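Local coordinates for putative NADH dehydrogenase/NAD(P)H nitroreductase (Parabacteroides distasonis, PDB 3M5K), which binds flavin mononucleotide and probably works as an FMN-dependent oxidoreductase of the nitroreductase family, at residues Y21-V26 with E76-I81. Numbering follows the deposited sequence. Where two conformers were deposited one is given.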
ATOM      1  N   TYR A  21       4.750 -21.717  -7.829  1.00 30.99           N
ATOM      2  CA  TYR A  21       5.593 -21.141  -8.874  1.00 32.34           C
ATOM      3  C   TYR A  21       6.224 -22.236  -9.762  1.00 35.33           C
ATOM      4  O   TYR A  21       6.414 -23.384  -9.325  1.00 33.53           O
ATOM      5  CB  TYR A  21       6.701 -20.274  -8.245  1.00 30.85           C
ATOM      6  CG  TYR A  21       6.166 -19.443  -7.094  1.00 31.12           C
ATOM      7  CD1 TYR A  21       5.339 -18.326  -7.328  1.00 29.11           C
ATOM      8  CD2 TYR A  21       6.431 -19.798  -5.777  1.00 28.71           C
ATOM      9  CE1 TYR A  21       4.814 -17.581  -6.254  1.00 27.60           C
ATOM     10  CE2 TYR A  21       5.908 -19.079  -4.700  1.00 30.19           C
ATOM     11  CZ  TYR A  21       5.096 -17.959  -4.946  1.00 28.83           C
ATOM     12  OH  TYR A  21       4.578 -17.294  -3.844  1.00 27.59           O
ATOM     13  N   LYS A  22       6.543 -21.859 -10.996  1.00 34.02           N
ATOM     14  CA  LYS A  22       7.402 -22.670 -11.848  1.00 36.86           C
ATOM     15  C   LYS A  22       8.784 -22.719 -11.249  1.00 37.62           C
ATOM     16  O   LYS A  22       9.168 -21.867 -10.458  1.00 33.05           O
ATOM     17  CB  LYS A  22       7.472 -22.073 -13.245  1.00 37.13           C
ATOM     18  CG  LYS A  22       6.153 -22.127 -13.934  1.00 40.33           C
ATOM     19  CD  LYS A  22       6.262 -21.662 -15.351  1.00 47.00           C
ATOM     20  CE  LYS A  22       4.903 -21.707 -16.052  1.00 50.04           C
ATOM     21  NZ  LYS A  22       4.194 -23.018 -15.853  1.00 54.19           N
ATOM     22  N   ASP A  23       9.562 -23.711 -11.643  1.00 40.21           N
ATOM     23  CA  ASP A  23      10.862 -23.880 -11.040  1.00 42.98           C
ATOM     24  C   ASP A  23      11.842 -22.775 -11.381  1.00 43.85           C
ATOM     25  O   ASP A  23      12.740 -22.485 -10.577  1.00 44.97           O
ATOM     26  CB  ASP A  23      11.467 -25.250 -11.397  1.00 46.15           C
ATOM     27  CG  ASP A  23      12.899 -25.400 -10.897  1.00 48.96           C
ATOM     28  OD1 ASP A  23      13.104 -25.627  -9.689  1.00 52.73           O
ATOM     29  OD2 ASP A  23      13.825 -25.272 -11.727  1.00 58.78           O
ATOM     30  N   ARG A  24      11.673 -22.143 -12.541  0.50 43.46           N
ATOM     31  CA  ARG A  24      12.693 -21.235 -13.053  0.50 44.59           C
ATOM     32  C   ARG A  24      12.849 -19.942 -12.246  0.50 44.31           C
ATOM     33  O   ARG A  24      11.863 -19.389 -11.767  0.50 43.59           O
ATOM     34  CB  ARG A  24      12.441 -20.902 -14.527  0.50 45.51           C
ATOM     35  CG  ARG A  24      11.168 -20.126 -14.858  0.50 46.43           C
ATOM     36  CD  ARG A  24      11.287 -19.547 -16.276  0.50 46.48           C
ATOM     37  NE  ARG A  24      10.067 -18.896 -16.760  0.50 47.77           N
ATOM     38  CZ  ARG A  24       8.972 -19.532 -17.169  0.50 47.10           C
ATOM     39  NH1 ARG A  24       8.906 -20.858 -17.145  0.50 49.07           N
ATOM     40  NH2 ARG A  24       7.924 -18.833 -17.589  0.50 47.71           N
ATOM     41  N   PRO A  25      14.097 -19.455 -12.100  1.00 43.90           N
ATOM     42  CA  PRO A  25      14.315 -18.186 -11.389  1.00 42.48           C
ATOM     43  C   PRO A  25      13.778 -16.980 -12.156  1.00 40.95           C
ATOM     44  O   PRO A  25      13.565 -17.031 -13.373  1.00 40.05           O
ATOM     45  CB  PRO A  25      15.841 -18.090 -11.262  1.00 43.79           C
ATOM     46  CG  PRO A  25      16.378 -18.927 -12.363  1.00 44.89           C
ATOM     47  CD  PRO A  25      15.369 -20.041 -12.580  1.00 44.44           C
ATOM     48  N   VAL A  26      13.533 -15.907 -11.418  1.00 38.10           N
ATOM     49  CA  VAL A  26      13.094 -14.660 -12.007  1.00 33.72           C
ATOM     50  C   VAL A  26      14.347 -13.879 -12.371  1.00 34.24           C
ATOM     51  O   VAL A  26      15.287 -13.800 -11.583  1.00 34.27           O
ATOM     52  CB  VAL A  26      12.155 -13.876 -11.036  1.00 34.08           C
ATOM     53  CG1 VAL A  26      11.840 -12.473 -11.591  1.00 26.65           C
ATOM     54  CG2 VAL A  26      10.869 -14.712 -10.754  1.00 27.55           C
ATOM     55  N   GLU A  76       9.510 -23.484  -1.940  1.00 31.98           N
ATOM     56  CA  GLU A  76       9.195 -23.740  -3.334  1.00 33.95           C
ATOM     57  C   GLU A  76       9.446 -22.557  -4.272  1.00 32.62           C
ATOM     58  O   GLU A  76       8.911 -22.524  -5.372  1.00 34.00           O
ATOM     59  CB  GLU A  76       7.728 -24.178  -3.464  1.00 36.44           C
ATOM     60  CG  GLU A  76       7.310 -25.277  -2.477  1.00 43.49           C
ATOM     61  CD  GLU A  76       8.183 -26.534  -2.567  1.00 49.99           C
ATOM     62  OE1 GLU A  76       8.776 -26.799  -3.648  1.00 54.81           O
ATOM     63  OE2 GLU A  76       8.281 -27.265  -1.543  1.00 58.26           O
ATOM     64  N   THR A  77      10.269 -21.599  -3.846  1.00 31.25           N
ATOM     65  CA  THR A  77      10.698 -20.535  -4.736  1.00 27.64           C
ATOM     66  C   THR A  77      12.192 -20.353  -4.652  1.00 26.67           C
ATOM     67  O   THR A  77      12.801 -20.755  -3.674  1.00 26.19           O
ATOM     68  CB  THR A  77       9.990 -19.184  -4.385  1.00 31.61           C
ATOM     69  OG1 THR A  77      10.441 -18.169  -5.294  1.00 27.36           O
ATOM     70  CG2 THR A  77      10.246 -18.768  -2.914  1.00 26.64           C
ATOM     71  N   ARG A  78      12.771 -19.735  -5.681  1.00 26.27           N
ATOM     72  CA  ARG A  78      14.191 -19.448  -5.694  1.00 30.54           C
ATOM     73  C   ARG A  78      14.471 -18.035  -5.213  1.00 26.66           C
ATOM     74  O   ARG A  78      15.624 -17.669  -5.019  1.00 24.54           O
ATOM     75  CB  ARG A  78      14.765 -19.647  -7.103  1.00 31.46           C
ATOM     76  CG  ARG A  78      14.705 -21.093  -7.598  1.00 37.68           C
ATOM     77  CD  ARG A  78      15.326 -21.231  -8.963  1.00 43.00           C
ATOM     78  NE  ARG A  78      15.347 -22.635  -9.396  1.00 51.12           N
ATOM     79  CZ  ARG A  78      16.216 -23.556  -8.966  1.00 55.82           C
ATOM     80  NH1 ARG A  78      17.188 -23.255  -8.103  1.00 57.24           N
ATOM     81  NH2 ARG A  78      16.130 -24.802  -9.424  1.00 57.31           N
ATOM     82  N   GLN A  79      13.425 -17.226  -5.037  1.00 25.36           N
ATOM     83  CA  GLN A  79      13.628 -15.841  -4.634  1.00 24.13           C
ATOM     84  C   GLN A  79      12.430 -15.258  -3.877  1.00 22.65           C
ATOM     85  O   GLN A  79      11.257 -15.556  -4.166  1.00 22.49           O
ATOM     86  CB  GLN A  79      13.979 -14.934  -5.837  1.00 26.66           C
ATOM     87  CG  GLN A  79      12.907 -14.897  -6.941  1.00 28.64           C
ATOM     88  CD  GLN A  79      12.988 -16.083  -7.874  1.00 31.36           C
ATOM     89  OE1 GLN A  79      14.039 -16.309  -8.471  1.00 29.39           O
ATOM     90  NE2 GLN A  79      11.896 -16.837  -8.020  1.00 31.01           N
ATOM     91  N   ALA A  80      12.764 -14.423  -2.903  1.00 21.49           N
ATOM     92  CA  ALA A  80      11.781 -13.665  -2.138  1.00 20.44           C
ATOM     93  C   ALA A  80      12.365 -12.300  -1.831  1.00 19.80           C
ATOM     94  O   ALA A  80      13.582 -12.136  -1.711  1.00 21.10           O
ATOM     95  CB  ALA A  80      11.425 -14.396  -0.841  1.00 20.54           C
ATOM     96  N   ILE A  81      11.475 -11.333  -1.653  1.00 18.91           N
ATOM     97  CA  ILE A  81      11.856 -10.006  -1.234  1.00 17.16           C
ATOM     98  C   ILE A  81      11.230  -9.686   0.129  1.00 16.80           C
ATOM     99  O   ILE A  81      10.018  -9.836   0.327  1.00 19.24           O
ATOM    100  CB  ILE A  81      11.424  -8.935  -2.260  1.00 17.24           C
ATOM    101  CG1 ILE A  81      12.093  -9.227  -3.620  1.00 21.52           C
ATOM    102  CG2 ILE A  81      11.789  -7.533  -1.751  1.00 13.60           C
ATOM    103  CD1 ILE A  81      11.533  -8.407  -4.807  1.00 20.23           C
TER
HETATM  104  O   HOH W   1       5.988 -23.593  -6.075  1.00 45.75           O
HETATM  105  O   HOH W   2      11.913 -19.795  -8.730  1.00 42.46           O
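Two side chains of 76-81, Arg78 and Gln79, reach into the loop 21-26 and take up two of its backbone polar groups, the carbonyl of Asp23 and the N-H of Val26. Arg78 runs extended from CG to NE, with CG anti to its own carbonyl carbon, and lays its CD alongside CD of Pro25, 3.8 Å away. That brings Arg78 NE to the carbonyl oxygen of Asp23 at 2.9 Å, in the carbonyl plane and close to the guanidinium plane, although the N-H is bent to 139°. NH2 of the same guanidinium makes a salt bridge to the Asp23 carboxylate, whose plane stands 84° to it; both hydrogen bonds involved are weak, Asp23 OD1 lying 3.1 Å from Arg78 NH2.

Gln79 has its CG wedged between the backbone N and carbonyl carbon and bends at chi2, so the side chain crosses that of Val26 at about a right angle. Gln79 OE1 accepts the Val26 N-H at 3.0 Å along a nearly straight bond (172°), with the donor above the carbonyl plane. Gln79 NE2 lies against Val26 CG2 and donates both to Val149 O and to a water 3.0 Å away; that water also accepts from Arg78 N and donates to Arg24 O. An alanine here, removing OE1 and NE2, would probably loosen the loop's attachment at Val26 and weaken the hold on the bridging water and on Val149 O.

A second water accepts from Tyr21 N and donates to Glu76 O, which also sits at the edge of the Tyr21 ring, 3.7 Å from CD2. Tyr21 OH is hydrogen-bonded to Val18 O, and the Tyr21 side chain lies about 8 Å from the bound FMN. The contact thus ties the loop between helices 7-14 and 28-39 to the start of strand 79-86, with Tyr21 and Thr77 resting on Pro148 of the adjacent strand 141-150 and Val26 touching Ile31 of helix 28-39.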